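Local coordinates for protein putative acyl-CoA thioester hydrolase YbhC (Escherichia coli K-12, PDB 3GRH) that is an outer membrane lipoprotein of the pectinesterase family that neither binds pectin nor shows pectinesterase activity, and is a putative thioesterase, at residues V121-A126 with F196-N201; R229-Q234 with F250-G255; V240-R245 with S273-D278; V297-T302 with N329-G334. All blocks are in the same frame, centred on the assembly; numbering follows the deposited sequence.

Interaction 1: V121-A126 with F196-N201; sequences VYVPAA and FWSQNN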
loop_
_atom_site.group_PDB
_atom_site.type_symbol
_atom_site.label_atom_id
_atom_site.label_comp_id
_atom_site.label_asym_id
_atom_site.label_seq_id
_atom_site.Cartn_x
_atom_site.Cartn_y
_atom_site.Cartn_z
ATOM N N VAL A 121 9.372 -8.924 10.007
ATOM C CA VAL A 121 8.363 -8.913 11.095
ATOM C C VAL A 121 7.142 -9.482 10.392
ATOM O O VAL A 121 6.602 -8.888 9.455
ATOM C CB VAL A 121 8.062 -7.523 11.566
ATOM C CG1 VAL A 121 6.932 -7.537 12.586
ATOM C CG2 VAL A 121 9.290 -6.848 12.163
ATOM N N TYR A 122 6.698 -10.626 10.857
ATOM C CA TYR A 122 5.488 -11.284 10.339
ATOM C C TYR A 122 4.450 -11.249 11.450
ATOM O O TYR A 122 4.691 -11.700 12.586
ATOM C CB TYR A 122 5.787 -12.705 10.015
ATOM C CG TYR A 122 6.592 -12.993 8.763
ATOM C CD1 TYR A 122 7.080 -11.968 7.937
ATOM C CD2 TYR A 122 6.944 -14.277 8.483
ATOM C CE1 TYR A 122 7.852 -12.238 6.843
ATOM C CE2 TYR A 122 7.725 -14.532 7.407
ATOM C CZ TYR A 122 8.120 -13.536 6.588
ATOM O OH TYR A 122 8.903 -13.838 5.446
ATOM N N VAL A 123 3.298 -10.649 11.139
ATOM C CA VAL A 123 2.223 -10.494 12.153
ATOM C C VAL A 123 1.088 -11.373 11.682
ATOM O O VAL A 123 0.462 -11.092 10.683
ATOM C CB VAL A 123 1.723 -9.055 12.301
ATOM C CG1 VAL A 123 0.799 -8.918 13.525
ATOM C CG2 VAL A 123 2.913 -8.096 12.534
ATOM N N PRO A 124 0.812 -12.450 12.379
ATOM C CA PRO A 124 -0.201 -13.395 11.898
ATOM C C PRO A 124 -1.606 -12.981 12.168
ATOM O O PRO A 124 -1.890 -12.044 12.918
ATOM C CB PRO A 124 0.174 -14.678 12.671
ATOM C CG PRO A 124 0.729 -14.175 13.882
ATOM C CD PRO A 124 1.542 -13.020 13.530
ATOM N N ALA A 125 -2.500 -13.622 11.435
ATOM C CA ALA A 125 -3.917 -13.522 11.760
ATOM C C ALA A 125 -4.108 -13.998 13.208
ATOM O O ALA A 125 -3.478 -14.955 13.673
ATOM C CB ALA A 125 -4.733 -14.338 10.771
ATOM N N ALA A 126 -4.954 -13.260 13.933
ATOM C CA ALA A 126 -5.170 -13.506 15.346
ATOM C C ALA A 126 -6.514 -12.920 15.671
ATOM O O ALA A 126 -6.961 -12.048 14.987
ATOM C CB ALA A 126 -4.121 -12.786 16.139
ATOM N N PHE A 196 8.043 -6.528 6.214
ATOM C CA PHE A 196 6.979 -6.499 7.201
ATOM C C PHE A 196 5.768 -7.049 6.490
ATOM O O PHE A 196 5.314 -6.481 5.511
ATOM C CB PHE A 196 6.733 -5.049 7.675
ATOM C CG PHE A 196 5.959 -4.923 8.886
ATOM C CD1 PHE A 196 6.547 -4.495 10.087
ATOM C CD2 PHE A 196 4.668 -5.264 8.918
ATOM C CE1 PHE A 196 5.814 -4.382 11.210
ATOM C CE2 PHE A 196 3.909 -5.200 10.136
ATOM C CZ PHE A 196 4.532 -4.746 11.254
ATOM N N TRP A 197 5.250 -8.168 6.985
ATOM C CA TRP A 197 4.067 -8.817 6.390
ATOM C C TRP A 197 3.094 -9.120 7.472
ATOM O O TRP A 197 3.383 -9.794 8.424
ATOM C CB TRP A 197 4.489 -10.099 5.741
ATOM C CG TRP A 197 3.438 -10.976 5.180
ATOM C CD1 TRP A 197 2.143 -10.656 4.918
ATOM C CD2 TRP A 197 3.597 -12.344 4.740
ATOM N NE1 TRP A 197 1.491 -11.744 4.405
ATOM C CE2 TRP A 197 2.346 -12.796 4.341
ATOM C CE3 TRP A 197 4.649 -13.260 4.803
ATOM C CZ2 TRP A 197 2.130 -14.085 3.892
ATOM C CZ3 TRP A 197 4.451 -14.499 4.297
ATOM C CH2 TRP A 197 3.219 -14.919 3.879
ATOM N N SER A 198 1.938 -8.508 7.335
ATOM C CA SER A 198 0.833 -8.726 8.282
ATOM C C SER A 198 -0.372 -9.346 7.656
ATOM O O SER A 198 -0.752 -8.942 6.585
ATOM C CB SER A 198 0.432 -7.422 8.870
ATOM O OG SER A 198 -0.664 -7.545 9.779
ATOM N N GLN A 199 -0.938 -10.344 8.362
ATOM C CA GLN A 199 -2.279 -10.806 8.074
ATOM C C GLN A 199 -3.232 -10.458 9.197
ATOM O O GLN A 199 -4.370 -10.958 9.261
ATOM C CB GLN A 199 -2.292 -12.298 7.876
ATOM C CG GLN A 199 -1.369 -12.723 6.769
ATOM C CD GLN A 199 -1.869 -13.938 6.144
ATOM O OE1 GLN A 199 -2.274 -14.890 6.840
ATOM N NE2 GLN A 199 -1.998 -13.897 4.821
ATOM N N ASN A 200 -2.811 -9.659 10.152
ATOM C CA ASN A 200 -3.628 -9.340 11.341
ATOM C C ASN A 200 -4.728 -8.328 10.970
ATOM O O ASN A 200 -4.474 -7.200 10.517
ATOM C CB ASN A 200 -2.653 -8.704 12.359
ATOM C CG ASN A 200 -3.228 -8.437 13.688
ATOM O OD1 ASN A 200 -3.356 -7.257 14.125
ATOM N ND2 ASN A 200 -3.658 -9.487 14.353
ATOM N N ASN A 201 -5.989 -8.715 11.218
ATOM C CA ASN A 201 -7.072 -7.782 11.102
ATOM C C ASN A 201 -6.923 -6.793 12.207
ATOM O O ASN A 201 -6.664 -7.157 13.364
ATOM C CB ASN A 201 -8.429 -8.469 11.201
ATOM C CG ASN A 201 -8.734 -9.397 10.063
ATOM O OD1 ASN A 201 -8.202 -9.298 8.955
ATOM N ND2 ASN A 201 -9.623 -10.359 10.364
HETATM O O HOH W 1 -6.576 -11.315 12.300
HETATM O O HOH W 2 -7.507 -9.394 14.684
#
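Val121 O, Trp197 O and Val123 O each take one amide across two parallel strands: Trp197 N gives to Val121 O, Val123 N to Trp197 O (2.8 Å) and Gln199 N to Val123 O, all nearly straight. Asn200 CB rests on Val123 CG1; with CG anti to the backbone N (chi1 -174°), ND2 comes to Pro124 O in a weak bond of 3.4 Å and also gives to Gly128 O, while OD1 accepts from Ile130 N. Ser198 OG accepts from Asn200 N (3.0 Å), an ST turn where the strand ends. Farther on, one water accepts from Ala126 N and Asn201 N, another gives to Ala126 O and Asn201 O. Trp197 turns its edge to the face of Tyr122, CE3 above the ring centre, planes at 72°; its NE1 is satisfied by Asp231. On the side of the sheet carrying Val121, Val123 and Phe196, Val121 CG1 makes a CH-pi contact over the Phe196 ring, 4.0 Å from the centroid. These strands lie on neighbouring turns of the right-handed parallel beta-helix of this family, with helix 92-100 against Val121 and Pro124, helix 154-161 against Tyr122, helix 174-181 against Trp197, and strand 228-230 hydrogen-bonded beyond Phe196.

Interaction 2: R229-Q234 with F250-G255; sequences RTDGDQ and FVTNSG
Asp231 OD1 is gripped by two donors, Thr252 OG1 across the contact at 2.8 Å and Arg229 NE from its own segment at 3.0 Å. They arrive from different directions: NE meets the syn lone pair of OD1, which lies close to the guanidinium plane, whereas the threonine hydroxyl comes from above the carboxylate plane, 84° out of it. Fully stretched, with CG anti to the backbone N (chi1 172°), Arg229 passes obliquely across Thr252, CG2 lying 3.5 Å from NE, and its NH2 adds a weak bond to Asp231 OD2. Asn258 takes NH1. Asp231 OD2 is also held by Gln199 and Trp197, so this buried carboxylate is probably kept charged. With an alanine in place of Asp231, the Arg229 guanidinium would probably lose its counter-ion and the Thr252 hydroxyl its acceptor. Thr252 suits its place because OG1 works both ways, giving to Asp231 and accepting from Ser254 N at 2.9 Å in an ST turn. Before it, Thr230 N gives to Phe250 O and Thr252 N to Thr230 O (3.1 Å), and Thr230 CG2 lies alongside Val251 CG1. Such in-register parallel pairing of successive turns is the mark of the beta-helix fold of pectinesterases.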
loop_
_atom_site.group_PDB
_atom_site.type_symbol
_atom_site.label_atom_id
_atom_site.label_comp_id
_atom_site.label_asym_id
_atom_site.label_seq_id
_atom_site.Cartn_x
_atom_site.Cartn_y
_atom_site.Cartn_z
ATOM N N ARG A 229 3.778 -5.416 3.420
ATOM C CA ARG A 229 2.644 -6.133 2.866
ATOM C C ARG A 229 1.583 -6.268 3.912
ATOM O O ARG A 229 1.883 -6.658 5.052
ATOM C CB ARG A 229 3.066 -7.480 2.448
ATOM C CG ARG A 229 1.954 -8.373 2.032
ATOM C CD ARG A 229 2.329 -9.664 1.442
ATOM N NE ARG A 229 1.184 -10.573 1.306
ATOM C CZ ARG A 229 1.323 -11.854 0.996
ATOM N NH1 ARG A 229 2.519 -12.369 0.721
ATOM N NH2 ARG A 229 0.264 -12.618 1.007
ATOM N N THR A 230 0.353 -5.922 3.570
ATOM C CA THR A 230 -0.734 -6.072 4.528
ATOM C C THR A 230 -1.890 -6.793 3.855
ATOM O O THR A 230 -2.267 -6.464 2.756
ATOM C CB THR A 230 -1.118 -4.774 5.245
ATOM O OG1 THR A 230 -2.243 -4.998 6.105
ATOM C CG2 THR A 230 -1.490 -3.693 4.286
ATOM N N ASP A 231 -2.393 -7.825 4.534
ATOM C CA ASP A 231 -3.533 -8.637 4.014
ATOM C C ASP A 231 -4.760 -8.542 4.932
ATOM O O ASP A 231 -5.848 -9.041 4.554
ATOM C CB ASP A 231 -3.143 -10.148 3.955
ATOM C CG ASP A 231 -1.889 -10.461 3.183
ATOM O OD1 ASP A 231 -1.404 -9.587 2.427
ATOM O OD2 ASP A 231 -1.359 -11.631 3.379
ATOM N N GLY A 232 -4.630 -7.908 6.102
ATOM C CA GLY A 232 -5.702 -7.826 7.072
ATOM C C GLY A 232 -6.767 -6.803 6.710
ATOM O O GLY A 232 -6.544 -5.875 5.947
ATOM N N ASP A 233 -7.933 -6.969 7.288
ATOM C CA ASP A 233 -9.022 -5.940 7.178
ATOM C C ASP A 233 -8.908 -5.017 8.335
ATOM O O ASP A 233 -8.498 -5.366 9.437
ATOM C CB ASP A 233 -10.370 -6.620 7.180
ATOM C CG ASP A 233 -11.557 -5.735 6.855
ATOM O OD1 ASP A 233 -11.489 -4.820 6.022
ATOM O OD2 ASP A 233 -12.690 -6.063 7.430
ATOM N N GLN A 234 -9.400 -3.789 8.157
ATOM C CA GLN A 234 -9.469 -2.773 9.174
ATOM C C GLN A 234 -8.075 -2.394 9.661
ATOM O O GLN A 234 -7.906 -2.244 10.853
ATOM C CB GLN A 234 -10.466 -3.078 10.294
ATOM C CG GLN A 234 -11.889 -3.142 9.783
ATOM C CD GLN A 234 -12.933 -3.338 10.872
ATOM O OE1 GLN A 234 -12.673 -3.188 12.075
ATOM N NE2 GLN A 234 -14.115 -3.501 10.444
ATOM N N PHE A 250 2.448 -3.307 -0.677
ATOM C CA PHE A 250 1.672 -4.311 -1.381
ATOM C C PHE A 250 0.495 -4.677 -0.502
ATOM O O PHE A 250 0.677 -5.034 0.655
ATOM C CB PHE A 250 2.516 -5.546 -1.632
ATOM C CG PHE A 250 2.141 -6.269 -2.891
ATOM C CD1 PHE A 250 2.969 -6.225 -3.974
ATOM C CD2 PHE A 250 0.894 -6.820 -3.054
ATOM C CE1 PHE A 250 2.612 -6.830 -5.187
ATOM C CE2 PHE A 250 0.506 -7.431 -4.241
ATOM C CZ PHE A 250 1.362 -7.451 -5.305
ATOM N N VAL A 251 -0.718 -4.522 -1.008
ATOM C CA VAL A 251 -1.835 -5.045 -0.281
ATOM C C VAL A 251 -2.370 -6.261 -0.990
ATOM O O VAL A 251 -2.311 -6.362 -2.193
ATOM C CB VAL A 251 -2.916 -4.071 -0.145
ATOM C CG1 VAL A 251 -2.402 -2.908 0.783
ATOM C CG2 VAL A 251 -3.302 -3.440 -1.443
ATOM N N THR A 252 -2.801 -7.248 -0.237
ATOM C CA THR A 252 -3.422 -8.373 -0.840
ATOM C C THR A 252 -4.619 -8.796 -0.023
ATOM O O THR A 252 -4.907 -8.236 1.045
ATOM C CB THR A 252 -2.511 -9.628 -0.989
ATOM O OG1 THR A 252 -2.694 -10.479 0.152
ATOM C CG2 THR A 252 -0.997 -9.370 -1.216
ATOM N N ASN A 253 -5.383 -9.689 -0.593
ATOM C CA ASN A 253 -6.556 -10.253 -0.001
ATOM C C ASN A 253 -6.344 -11.740 0.312
ATOM O O ASN A 253 -7.274 -12.496 0.447
ATOM C CB ASN A 253 -7.826 -10.040 -0.862
ATOM C CG ASN A 253 -7.838 -10.788 -2.097
ATOM O OD1 ASN A 253 -6.799 -11.196 -2.574
ATOM N ND2 ASN A 253 -9.024 -10.873 -2.723
ATOM N N SER A 254 -5.112 -12.136 0.434
ATOM C CA SER A 254 -4.755 -13.488 0.741
ATOM C C SER A 254 -5.256 -13.931 2.085
ATOM O O SER A 254 -5.328 -13.151 3.072
ATOM C CB SER A 254 -3.219 -13.555 0.766
ATOM O OG SER A 254 -2.753 -14.847 1.105
ATOM N N GLY A 255 -5.543 -15.234 2.147
ATOM C CA GLY A 255 -5.750 -15.927 3.412
ATOM C C GLY A 255 -4.503 -16.706 3.745
ATOM O O GLY A 255 -3.395 -16.327 3.366
#

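Interaction 3: V240-R245 with S273-D278; sequences VNILGR and SYIEGD
Tyr274 N gives to Val240 O, Ile242 N to Tyr274 O (2.9 Å) and Glu276 N to Ile242 O, the regular alternation of backbone bonds between parallel strands. The pairing then distorts: Gly244 N reaches Glu276 O from 41° above the carbonyl plane, and Asp278 N gives to Arg245 O at 2.8 Å. Gly277 suits this bend, since a side chain there would run into Arg245 O. At the other end Ser273 OG accepts from Val240 N at 3.1 Å and is also bonded to Thr271 O.

Among the charged and polar side chains, Arg245 NH1 meets Glu276 OE2 in a rather long salt bridge of 3.3 Å, on the anti lone pair. The arginine chain folds back at chi2 (-71°), which lets the same NH1 give to Gly244 O; Asp216 holds NE. Glu276 OE1 in turn takes the Tyr274 hydroxyl at 2.5 Å. A methionine in place of Arg245 would probably leave Glu276 and Asp216 without their shared positive partner. Asp278 has its own, in Arg301.

The apolar contacts divide between two faces. Leu243 CD2 lies at the edge of the Tyr274 ring, 3.7 Å from CE2, on the partly exposed face. On the buried face Ile242 and Ile275 lie side by side, CD1 of the first 4.0 Å from CG1 of the second. Like residues aligned on consecutive turns form the interior aliphatic stacks of a parallel beta-helix, and Asp278 leads toward the predicted nucleophile, Asp280.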
loop_
_atom_site.group_PDB
_atom_site.type_symbol
_atom_site.label_atom_id
_atom_site.label_comp_id
_atom_site.label_asym_id
_atom_site.label_seq_id
_atom_site.Cartn_x
_atom_site.Cartn_y
_atom_site.Cartn_z
ATOM N N VAL A 240 3.712 6.919 9.106
ATOM C CA VAL A 240 4.724 5.877 8.823
ATOM C C VAL A 240 5.468 6.258 7.582
ATOM O O VAL A 240 4.881 6.778 6.633
ATOM C CB VAL A 240 4.073 4.476 8.764
ATOM C CG1 VAL A 240 4.999 3.366 8.176
ATOM C CG2 VAL A 240 3.594 4.066 10.121
ATOM N N ASN A 241 6.748 5.920 7.503
ATOM C CA ASN A 241 7.501 6.029 6.251
ATOM C C ASN A 241 7.656 4.626 5.710
ATOM O O ASN A 241 8.107 3.746 6.440
ATOM C CB ASN A 241 8.934 6.561 6.472
ATOM C CG ASN A 241 8.978 7.965 6.982
ATOM O OD1 ASN A 241 8.141 8.785 6.705
ATOM N ND2 ASN A 241 9.936 8.221 7.871
ATOM N N ILE A 242 7.268 4.424 4.465
ATOM C CA ILE A 242 7.425 3.142 3.771
ATOM C C ILE A 242 8.329 3.337 2.589
ATOM O O ILE A 242 7.983 4.097 1.684
ATOM C CB ILE A 242 6.043 2.573 3.315
ATOM C CG1 ILE A 242 4.996 2.653 4.413
ATOM C CG2 ILE A 242 6.310 1.154 2.926
ATOM C CD1 ILE A 242 3.592 2.344 3.870
ATOM N N LEU A 243 9.530 2.748 2.671
ATOM C CA LEU A 243 10.627 3.092 1.785
ATOM C C LEU A 243 11.042 1.899 0.976
ATOM O O LEU A 243 11.333 0.811 1.501
ATOM C CB LEU A 243 11.831 3.634 2.557
ATOM C CG LEU A 243 11.515 4.835 3.405
ATOM C CD1 LEU A 243 12.741 5.271 4.165
ATOM C CD2 LEU A 243 10.923 5.987 2.682
ATOM N N GLY A 244 11.074 2.083 -0.348
ATOM C CA GLY A 244 11.528 1.062 -1.249
ATOM C C GLY A 244 11.832 1.616 -2.616
ATOM O O GLY A 244 12.139 2.810 -2.755
ATOM N N ARG A 245 11.774 0.698 -3.575
ATOM C CA ARG A 245 12.001 1.022 -4.997
ATOM C C ARG A 245 10.866 0.349 -5.747
ATOM O O ARG A 245 9.807 0.934 -5.870
ATOM C CB ARG A 245 13.338 0.636 -5.481
ATOM C CG ARG A 245 14.465 1.346 -4.809
ATOM C CD ARG A 245 14.583 2.738 -5.165
ATOM N NE ARG A 245 15.737 3.335 -4.454
ATOM C CZ ARG A 245 15.650 4.111 -3.374
ATOM N NH1 ARG A 245 14.494 4.426 -2.822
ATOM N NH2 ARG A 245 16.777 4.651 -2.844
ATOM N N SER A 273 1.263 9.783 5.927
ATOM C CA SER A 273 2.429 8.912 5.704
ATOM C C SER A 273 3.260 9.345 4.500
ATOM O O SER A 273 2.920 10.308 3.832
ATOM C CB SER A 273 2.033 7.467 5.612
ATOM O OG SER A 273 1.492 6.977 6.873
ATOM N N TYR A 274 4.394 8.691 4.338
ATOM C CA TYR A 274 5.312 8.999 3.258
ATOM C C TYR A 274 5.667 7.703 2.631
ATOM O O TYR A 274 6.121 6.829 3.324
ATOM C CB TYR A 274 6.526 9.690 3.781
ATOM C CG TYR A 274 7.613 9.909 2.767
ATOM C CD1 TYR A 274 7.552 10.933 1.888
ATOM C CD2 TYR A 274 8.667 9.064 2.685
ATOM C CE1 TYR A 274 8.516 11.117 0.932
ATOM C CE2 TYR A 274 9.666 9.291 1.763
ATOM C CZ TYR A 274 9.548 10.271 0.882
ATOM O OH TYR A 274 10.539 10.541 -0.084
ATOM N N ILE A 275 5.501 7.575 1.309
ATOM C CA ILE A 275 5.778 6.313 0.601
ATOM C C ILE A 275 6.660 6.624 -0.596
ATOM O O ILE A 275 6.386 7.561 -1.329
ATOM C CB ILE A 275 4.464 5.670 0.139
ATOM C CG1 ILE A 275 3.570 5.478 1.325
ATOM C CG2 ILE A 275 4.793 4.316 -0.564
ATOM C CD1 ILE A 275 2.211 4.787 0.966
ATOM N N GLU A 276 7.787 5.937 -0.679
ATOM C CA GLU A 276 8.824 6.233 -1.707
ATOM C C GLU A 276 9.076 4.961 -2.504
ATOM O O GLU A 276 9.090 3.863 -1.966
ATOM C CB GLU A 276 10.100 6.619 -0.978
ATOM C CG GLU A 276 11.270 7.001 -1.820
ATOM C CD GLU A 276 12.389 7.558 -0.980
ATOM O OE1 GLU A 276 12.239 8.676 -0.379
ATOM O OE2 GLU A 276 13.477 6.905 -0.955
ATOM N N GLY A 277 9.262 5.119 -3.798
ATOM C CA GLY A 277 9.681 4.032 -4.643
ATOM C C GLY A 277 9.849 4.493 -6.059
ATOM O O GLY A 277 9.969 5.681 -6.327
ATOM N N ASP A 278 9.880 3.522 -6.965
ATOM C CA ASP A 278 9.904 3.849 -8.390
ATOM C C ASP A 278 8.823 3.161 -9.222
ATOM O O ASP A 278 7.909 3.809 -9.716
ATOM C CB ASP A 278 11.324 3.693 -9.004
ATOM C CG ASP A 278 12.039 2.401 -8.644
ATOM O OD1 ASP A 278 11.440 1.297 -8.594
ATOM O OD2 ASP A 278 13.299 2.486 -8.527
#

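Interaction 4: V297-T302 with N329-G334; sequences VVNSRT and NAFGDG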
loop_
_atom_site.group_PDB
_atom_site.type_symbol
_atom_site.label_atom_id
_atom_site.label_comp_id
_atom_site.label_asym_id
_atom_site.label_seq_id
_atom_site.Cartn_x
_atom_site.Cartn_y
_atom_site.Cartn_z
ATOM N N VAL A 297 8.462 9.620 -6.076
ATOM C CA VAL A 297 9.165 8.792 -7.041
ATOM C C VAL A 297 10.626 9.130 -7.052
ATOM O O VAL A 297 10.955 10.322 -7.230
ATOM C CB VAL A 297 8.589 8.988 -8.457
ATOM C CG1 VAL A 297 9.506 8.245 -9.496
ATOM C CG2 VAL A 297 7.221 8.461 -8.520
ATOM N N VAL A 298 11.491 8.122 -6.906
ATOM C CA VAL A 298 12.955 8.312 -6.920
ATOM C C VAL A 298 13.495 7.783 -8.224
ATOM O O VAL A 298 12.908 6.870 -8.807
ATOM C CB VAL A 298 13.656 7.699 -5.715
ATOM C CG1 VAL A 298 13.164 8.371 -4.434
ATOM C CG2 VAL A 298 13.392 6.187 -5.615
ATOM N N ASN A 299 14.597 8.350 -8.706
ATOM C CA ASN A 299 15.165 7.870 -9.963
ATOM C C ASN A 299 16.625 7.409 -9.816
ATOM O O ASN A 299 17.363 7.358 -10.806
ATOM C CB ASN A 299 15.040 8.914 -11.075
ATOM C CG ASN A 299 15.913 10.091 -10.855
ATOM O OD1 ASN A 299 16.386 10.343 -9.736
ATOM N ND2 ASN A 299 16.097 10.890 -11.910
ATOM N N SER A 300 16.983 6.953 -8.614
ATOM C CA SER A 300 18.340 6.487 -8.329
ATOM C C SER A 300 18.602 5.061 -8.847
ATOM O O SER A 300 19.781 4.671 -9.138
ATOM C CB SER A 300 18.626 6.568 -6.837
ATOM O OG SER A 300 17.507 6.180 -6.092
ATOM N N ARG A 301 17.553 4.260 -8.967
ATOM C CA ARG A 301 17.728 2.891 -9.435
ATOM C C ARG A 301 17.385 2.799 -10.923
ATOM O O ARG A 301 18.070 2.127 -11.704
ATOM C CB ARG A 301 16.861 1.902 -8.637
ATOM C CG ARG A 301 17.073 0.476 -9.003
ATOM C CD ARG A 301 16.038 -0.366 -8.359
ATOM N NE ARG A 301 14.677 -0.128 -8.872
ATOM C CZ ARG A 301 14.060 -0.902 -9.754
ATOM N NH1 ARG A 301 14.704 -1.943 -10.295
ATOM N NH2 ARG A 301 12.814 -0.649 -10.119
ATOM N N THR A 302 16.314 3.480 -11.311
ATOM C CA THR A 302 15.864 3.499 -12.708
ATOM C C THR A 302 15.479 4.894 -13.104
ATOM O O THR A 302 14.888 5.654 -12.314
ATOM C CB THR A 302 14.740 2.472 -13.022
ATOM O OG1 THR A 302 14.323 2.604 -14.399
ATOM C CG2 THR A 302 13.557 2.632 -12.158
ATOM N N ASN A 329 5.200 13.713 -5.880
ATOM C CA ASN A 329 6.440 14.367 -6.319
ATOM C C ASN A 329 7.327 13.402 -7.065
ATOM O O ASN A 329 7.553 12.304 -6.619
ATOM C CB ASN A 329 7.138 14.906 -5.088
ATOM C CG ASN A 329 6.383 16.058 -4.423
ATOM O OD1 ASN A 329 6.044 17.017 -5.116
ATOM N ND2 ASN A 329 6.137 15.989 -3.105
ATOM N N ALA A 330 7.860 13.819 -8.198
ATOM C CA ALA A 330 8.825 12.966 -8.949
ATOM C C ALA A 330 10.029 13.760 -9.421
ATOM O O ALA A 330 9.873 14.903 -9.750
ATOM C CB ALA A 330 8.148 12.356 -10.115
ATOM N N PHE A 331 11.198 13.126 -9.416
ATOM C CA PHE A 331 12.474 13.795 -9.832
ATOM C C PHE A 331 12.566 14.126 -11.339
ATOM O O PHE A 331 12.266 15.248 -11.731
ATOM C CB PHE A 331 13.704 12.974 -9.388
ATOM C CG PHE A 331 13.878 12.919 -7.902
ATOM C CD1 PHE A 331 13.303 11.904 -7.179
ATOM C CD2 PHE A 331 14.552 13.923 -7.219
ATOM C CE1 PHE A 331 13.423 11.849 -5.798
ATOM C CE2 PHE A 331 14.665 13.880 -5.827
ATOM C CZ PHE A 331 14.112 12.842 -5.125
ATOM N N GLY A 332 13.005 13.162 -12.143
ATOM C CA GLY A 332 13.218 13.290 -13.588
ATOM C C GLY A 332 12.364 14.216 -14.452
ATOM O O GLY A 332 11.553 15.010 -13.959
ATOM N N ASP A 333 12.562 14.115 -15.763
ATOM C CA ASP A 333 11.944 15.045 -16.702
ATOM C C ASP A 333 10.734 14.399 -17.387
ATOM O O ASP A 333 10.808 13.944 -18.519
ATOM C CB ASP A 333 12.971 15.502 -17.745
ATOM C CG ASP A 333 14.105 16.364 -17.154
ATOM O OD1 ASP A 333 13.844 17.483 -16.636
ATOM O OD2 ASP A 333 15.288 15.944 -17.269
ATOM N N GLY A 334 9.617 14.341 -16.672
ATOM C CA GLY A 334 8.365 13.862 -17.232
ATOM C C GLY A 334 8.281 12.395 -17.547
ATOM O O GLY A 334 7.505 11.996 -18.390
#
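Val297 N gives a nearly straight hydrogen bond to Asn329 O at 2.9 Å. The CB of the same valine rests against the methyl of Ala330, the residue after Asn329, 3.8 Å from its CB; the small alanine lets the branched valine sit close. Beyond this parallel bridge the strands part, and side chains take over. The Phe331 ring swings back toward segment 297-302 because CG lies anti to its own carbonyl carbon (chi1 -67°), setting CE1 alongside Val298 CG1 at 3.7 Å. Asn299 crosses the same residue obliquely: OD1 lies 3.8 Å from Phe331 CB, with amide and ring planes only 9° apart. Here two neighbouring turns of the parallel beta-helix give way to the loops that follow their strands, and Phe331 packs on Val298 where the backbones separate. In the next shell, Val298 is fixed by a backbone bond to Gly277 and by packing on Arg245, while Phe331 also touches Arg296. Asn329 has both ends of its amide engaged, OD1 by Asn360 and ND2 by Glu294, so its carboxamide ties the turns before and after it together. Farther along the loop, Arg301 is anchored by Asp278 and by the carbonyls of Asp219 and Gly221.

All four contacts join parallel strands that stack as turns of one beta-helix. Interactions 1 and 2 are consecutive, sharing the neighbouring strands 196-198 and 228-230; their centres lie about 9 Å apart, and Gln199 NE2 reaches Asp231 OD2 at 2.8 Å. Interactions 3 and 4 are likewise adjacent, about 13 Å between centres, joined where Asp278 OD1 meets Arg301 NH2 at 2.8 Å. Along the chain interaction 1 closes before the others open, whereas 2 and 3 alternate, since strand 249-251 directly follows strand 240-243. The centres of interactions 1 and 4 lie about 32 Å apart, on opposite sides of the chain's centre, so short-range pairing repeated turn by turn spans the elongated molecule.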